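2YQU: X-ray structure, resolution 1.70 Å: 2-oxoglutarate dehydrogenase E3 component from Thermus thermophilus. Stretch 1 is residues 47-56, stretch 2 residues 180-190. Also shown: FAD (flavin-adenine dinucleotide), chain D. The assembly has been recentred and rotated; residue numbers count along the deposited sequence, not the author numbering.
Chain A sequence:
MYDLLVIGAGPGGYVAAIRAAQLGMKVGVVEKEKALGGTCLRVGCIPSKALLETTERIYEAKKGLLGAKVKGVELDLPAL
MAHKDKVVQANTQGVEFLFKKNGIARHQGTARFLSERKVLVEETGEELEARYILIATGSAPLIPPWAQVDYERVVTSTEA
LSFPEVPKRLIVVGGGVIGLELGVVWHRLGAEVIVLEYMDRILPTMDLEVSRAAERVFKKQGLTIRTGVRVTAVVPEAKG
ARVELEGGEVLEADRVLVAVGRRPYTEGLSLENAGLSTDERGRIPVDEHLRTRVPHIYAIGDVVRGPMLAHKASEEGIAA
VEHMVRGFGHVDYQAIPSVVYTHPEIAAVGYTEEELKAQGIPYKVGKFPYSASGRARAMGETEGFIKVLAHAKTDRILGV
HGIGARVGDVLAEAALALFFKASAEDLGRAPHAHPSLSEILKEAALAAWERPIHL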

# COMPACT_ATOMS: atom_id res chain seq x y z
N PRO A 47 -11.77 12.71 -10.37
CA PRO A 47 -12.58 13.54 -9.45
C PRO A 47 -13.19 12.73 -8.30
O PRO A 47 -13.24 13.25 -7.18
CB PRO A 47 -13.66 14.13 -10.37
CG PRO A 47 -13.70 13.22 -11.56
CD PRO A 47 -12.29 12.74 -11.74
N SER A 48 -13.59 11.48 -8.55
CA SER A 48 -14.23 10.67 -7.50
C SER A 48 -13.22 10.34 -6.42
O SER A 48 -13.54 10.41 -5.23
CB SER A 48 -14.90 9.41 -8.05
OG SER A 48 -14.00 8.60 -8.79
N LYS A 49 -11.99 9.99 -6.81
CA LYS A 49 -10.95 9.71 -5.80
C LYS A 49 -10.53 10.96 -5.04
O LYS A 49 -10.24 10.88 -3.84
CB LYS A 49 -9.76 8.95 -6.41
CG LYS A 49 -9.81 7.43 -6.15
CD LYS A 49 -11.22 6.83 -6.40
CE LYS A 49 -11.43 6.34 -7.78
NZ LYS A 49 -12.90 6.00 -8.07
N ALA A 50 -10.52 12.11 -5.70
CA ALA A 50 -10.28 13.39 -5.01
C ALA A 50 -11.30 13.59 -3.88
O ALA A 50 -10.94 13.91 -2.74
CB ALA A 50 -10.33 14.56 -5.99
N LEU A 51 -12.57 13.34 -4.18
CA LEU A 51 -13.64 13.49 -3.21
C LEU A 51 -13.55 12.43 -2.13
O LEU A 51 -13.77 12.72 -0.97
CB LEU A 51 -15.02 13.42 -3.87
CG LEU A 51 -15.40 14.62 -4.75
CD1 LEU A 51 -16.78 14.37 -5.34
CD2 LEU A 51 -15.39 15.94 -4.00
N LEU A 52 -13.22 11.20 -2.50
CA LEU A 52 -13.13 10.12 -1.53
C LEU A 52 -11.98 10.30 -0.54
O LEU A 52 -12.15 10.08 0.66
CB LEU A 52 -12.99 8.77 -2.24
CG LEU A 52 -14.30 8.23 -2.83
CD1 LEU A 52 -14.02 7.24 -3.95
CD2 LEU A 52 -15.17 7.59 -1.74
N GLU A 53 -10.81 10.67 -1.04
CA GLU A 53 -9.64 10.82 -0.17
C GLU A 53 -9.85 11.95 0.83
O GLU A 53 -9.55 11.79 2.01
CB GLU A 53 -8.37 11.08 -0.99
CG GLU A 53 -7.89 9.87 -1.77
CD GLU A 53 -7.17 8.85 -0.90
OE1 GLU A 53 -6.58 7.91 -1.46
OE2 GLU A 53 -7.17 8.99 0.33
N THR A 54 -10.38 13.07 0.35
CA THR A 54 -10.57 14.25 1.19
C THR A 54 -11.71 14.08 2.18
O THR A 54 -11.57 14.46 3.33
CB THR A 54 -10.80 15.53 0.33
OG1 THR A 54 -11.78 15.29 -0.69
CG2 THR A 54 -9.53 15.91 -0.41
N THR A 55 -12.83 13.51 1.74
CA THR A 55 -13.96 13.31 2.65
C THR A 55 -13.61 12.28 3.70
O THR A 55 -14.10 12.35 4.81
CB THR A 55 -15.26 12.90 1.94
OG1 THR A 55 -15.04 11.77 1.08
CG2 THR A 55 -15.76 14.02 1.03
N GLU A 56 -12.76 11.32 3.34
CA GLU A 56 -12.37 10.30 4.30
C GLU A 56 -11.66 10.94 5.50
O GLU A 56 -11.94 10.58 6.64
CB GLU A 56 -11.46 9.25 3.66
CG GLU A 56 -11.32 7.99 4.49
CD GLU A 56 -9.93 7.80 5.05
OE1 GLU A 56 -9.32 6.73 4.81
OE2 GLU A 56 -9.44 8.73 5.74
N LEU A 180 -21.93 3.36 -5.01
CA LEU A 180 -21.55 3.14 -3.62
C LEU A 180 -20.50 4.15 -3.19
O LEU A 180 -20.60 4.76 -2.12
CB LEU A 180 -21.02 1.72 -3.45
CG LEU A 180 -20.94 1.14 -2.04
CD1 LEU A 180 -22.26 1.29 -1.28
CD2 LEU A 180 -20.52 -0.32 -2.14
N GLU A 181 -19.48 4.33 -4.02
CA GLU A 181 -18.46 5.35 -3.78
C GLU A 181 -19.06 6.74 -3.61
O GLU A 181 -18.73 7.44 -2.66
CB GLU A 181 -17.44 5.37 -4.91
CG GLU A 181 -16.44 4.23 -4.85
CD GLU A 181 -15.37 4.30 -5.93
OE1 GLU A 181 -14.38 3.55 -5.83
OE2 GLU A 181 -15.51 5.10 -6.88
N LEU A 182 -19.93 7.14 -4.53
CA LEU A 182 -20.53 8.47 -4.46
C LEU A 182 -21.53 8.59 -3.30
O LEU A 182 -21.64 9.66 -2.69
CB LEU A 182 -21.14 8.86 -5.81
CG LEU A 182 -20.13 8.95 -6.96
CD1 LEU A 182 -20.81 9.18 -8.31
CD2 LEU A 182 -19.10 10.02 -6.71
N GLY A 183 -22.20 7.49 -2.98
CA GLY A 183 -23.06 7.41 -1.81
C GLY A 183 -22.26 7.72 -0.55
O GLY A 183 -22.68 8.54 0.26
N VAL A 184 -21.10 7.08 -0.43
CA VAL A 184 -20.22 7.26 0.73
C VAL A 184 -19.69 8.70 0.81
O VAL A 184 -19.63 9.27 1.89
CB VAL A 184 -19.06 6.24 0.71
CG1 VAL A 184 -17.91 6.65 1.65
CG2 VAL A 184 -19.57 4.85 1.07
N VAL A 185 -19.33 9.29 -0.33
CA VAL A 185 -18.82 10.66 -0.35
C VAL A 185 -19.80 11.59 0.37
O VAL A 185 -19.40 12.36 1.23
CB VAL A 185 -18.60 11.16 -1.79
CG1 VAL A 185 -18.49 12.68 -1.85
CG2 VAL A 185 -17.35 10.52 -2.40
N TRP A 186 -21.07 11.50 0.00
CA TRP A 186 -22.08 12.43 0.51
C TRP A 186 -22.55 12.04 1.91
O TRP A 186 -22.87 12.91 2.73
CB TRP A 186 -23.22 12.59 -0.50
CG TRP A 186 -22.73 13.26 -1.75
CD1 TRP A 186 -22.50 12.67 -2.96
CD2 TRP A 186 -22.31 14.62 -1.88
NE1 TRP A 186 -22.00 13.59 -3.85
CE2 TRP A 186 -21.87 14.80 -3.21
CE3 TRP A 186 -22.27 15.71 -1.01
CZ2 TRP A 186 -21.41 16.03 -3.69
CZ3 TRP A 186 -21.81 16.93 -1.49
CH2 TRP A 186 -21.38 17.08 -2.81
N HIS A 187 -22.54 10.74 2.20
CA HIS A 187 -22.84 10.26 3.55
C HIS A 187 -21.85 10.83 4.57
O HIS A 187 -22.23 11.25 5.66
CB HIS A 187 -22.81 8.73 3.60
CG HIS A 187 -22.86 8.19 4.99
ND1 HIS A 187 -23.97 8.29 5.80
CD2 HIS A 187 -21.90 7.58 5.73
CE1 HIS A 187 -23.70 7.75 6.97
NE2 HIS A 187 -22.46 7.31 6.96
N ARG A 188 -20.57 10.86 4.19
CA ARG A 188 -19.53 11.43 5.04
C ARG A 188 -19.77 12.90 5.36
O ARG A 188 -19.31 13.39 6.39
CB ARG A 188 -18.17 11.29 4.37
CG ARG A 188 -17.66 9.90 4.33
CD ARG A 188 -16.50 9.74 3.39
NE ARG A 188 -15.89 8.43 3.49
CZ ARG A 188 -14.91 8.00 2.71
NH1 ARG A 188 -14.39 8.80 1.79
NH2 ARG A 188 -14.42 6.78 2.88
N LEU A 189 -20.44 13.61 4.45
CA LEU A 189 -20.70 15.03 4.61
C LEU A 189 -22.06 15.33 5.24
O LEU A 189 -22.46 16.50 5.35
CB LEU A 189 -20.57 15.72 3.24
CG LEU A 189 -19.19 15.57 2.58
CD1 LEU A 189 -19.14 16.32 1.27
CD2 LEU A 189 -18.07 16.05 3.50
N GLY A 190 -22.78 14.29 5.66
CA GLY A 190 -23.98 14.45 6.46
C GLY A 190 -25.27 14.01 5.78
O GLY A 190 -26.35 14.13 6.36
PA FAD D . -13.42 6.63 -21.81
O1A FAD D . -14.88 6.77 -21.56
O2A FAD D . -12.56 6.99 -20.59
O5B FAD D . -13.02 7.51 -23.09
C5B FAD D . -13.84 7.49 -24.23
C4B FAD D . -13.70 8.84 -24.90
O4B FAD D . -14.16 8.71 -26.23
C3B FAD D . -14.55 9.92 -24.24
O3B FAD D . -13.73 10.99 -23.83
C2B FAD D . -15.52 10.36 -25.32
O2B FAD D . -15.73 11.76 -25.31
C1B FAD D . -14.83 9.90 -26.59
N9A FAD D . -15.68 9.57 -27.74
C8A FAD D . -16.72 8.67 -27.79
N7A FAD D . -17.19 8.63 -29.06
C5A FAD D . -16.46 9.49 -29.81
C6A FAD D . -16.51 9.85 -31.15
N6A FAD D . -17.29 9.22 -32.03
N1A FAD D . -15.60 10.77 -31.60
C2A FAD D . -14.66 11.34 -30.78
N3A FAD D . -14.61 10.98 -29.46
C4A FAD D . -15.51 10.08 -28.99
N1 FAD D . -12.23 2.99 -13.34
C2 FAD D . -11.16 2.55 -12.60
O2 FAD D . -10.37 1.71 -13.06
N3 FAD D . -10.96 3.04 -11.34
C4 FAD D . -11.83 3.96 -10.80
O4 FAD D . -11.49 4.51 -9.76
C4X FAD D . -12.92 4.43 -11.54
N5 FAD D . -13.79 5.36 -11.00
C5X FAD D . -14.87 5.79 -11.77
C6 FAD D . -15.75 6.73 -11.23
C7 FAD D . -16.85 7.18 -11.99
C7M FAD D . -17.72 8.27 -11.41
C8 FAD D . -17.04 6.70 -13.28
C8M FAD D . -18.00 7.39 -14.22
C9 FAD D . -16.16 5.77 -13.81
C9A FAD D . -15.08 5.30 -13.06
N10 FAD D . -14.19 4.35 -13.59
C10 FAD D . -13.12 3.92 -12.82
C1' FAD D . -14.42 3.68 -14.92
C2' FAD D . -13.53 4.37 -15.96
O2' FAD D . -13.84 5.75 -16.04
C3' FAD D . -13.61 3.71 -17.33
O3' FAD D . -13.40 2.31 -17.19
C4' FAD D . -12.56 4.27 -18.27
O4' FAD D . -12.72 5.65 -18.43
C5' FAD D . -12.61 3.55 -19.62
O5' FAD D . -11.68 4.12 -20.52
P FAD D . -11.97 4.13 -22.10
O1P FAD D . -10.78 4.70 -22.80
O2P FAD D . -12.43 2.77 -22.58
O3P FAD D . -13.22 5.12 -22.33

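Two helices that lie far apart in sequence often pack through a short apolar centre, with charged side chains reaching across at the ends where the backbones diverge. The E3 component of 2-oxoglutarate dehydrogenase from Thermus thermophilus gives a compact example. Helices 47-56 and 180-188 run in broadly the same direction, their axes inclined at 37° and 9.4 Å apart at closest approach, and together the two stretches bury 543 Å².

Followed along the second stretch, the contact begins at Glu-181, since Leu-180 lies out of reach. The CA-to-CB bond of Glu-181 points toward the first helix, and its carboxylate forms a salt bridge with Lys-49, OE2 lying 3.0 Å from NZ. The lysine leaves its own helix in the wrong direction, its CA-to-CB bond pointing away, and a bent side chain, with chi1 at -99° and chi3 at 91°, brings the ammonium group back. There NZ also donates to Ser-48 OG at 2.9 Å and to N5 of the FAD at 3.1 Å, so the salt bridge joins the helix contact to the flavin. The carboxylate carbon of Glu-181, CD, also lies 3.8 Å from Leu-52 CD1, and the backbone O of Glu-181 is 3.7 Å from Leu-52 CD2.

Leu-182 adds a looser contact, its CD2 4.5 Å from Ser-48 CB. Gly-183 takes no part, and Val-184 only grazes the interface, with CG1 4.5 Å from Leu-52 CD2. Val-185 forms the apolar centre. Here the backbones come close, the CA atoms of Val-185 and Leu-52 being 5.8 Å apart, and the two methyl groups of Val-185 meet the first helix directly. Its CG2 meets Leu-52 CD2 at 3.7 Å and Leu-51 CB at 4.0 Å, while its CG1 lies 4.2 Å from Thr-55 CG2. One methyl group thus touches two successive leucines.

Trp-186 and His-187 make no direct contact, and the next major one comes from Arg-188, a helical turn beyond Val-184. Its CA-to-CB bond points toward the first helix and its side chain is extended, with chi2, chi3 and chi4 all near 180°, which carries the guanidinium across to the neighbouring backbone. NH1 donates a nearly straight hydrogen bond to Thr-55 OG1 (3.1 Å, 164°) and lies 2.8 Å from Leu-52 O; both oxygens sit at the edge of the group, near its plane. Thr-55 OG1 is itself a donor to Leu-51 O at 2.6 Å, so the hydroxyl accepts from the arginine while bonding back into its own helix. Glu-56 covers one face of the guanidinium, its CB lying 3.5 Å from Arg-188 NH1.

Leu-189 closes the contact, its CD2 reaching Thr-55 CG2 at 3.9 Å. At Gly-190 the chain turns away in a Schellman motif with phi at 114°. A side chain would be jammed there against the preceding carbonyl O, so the backbone itself calls for glycine.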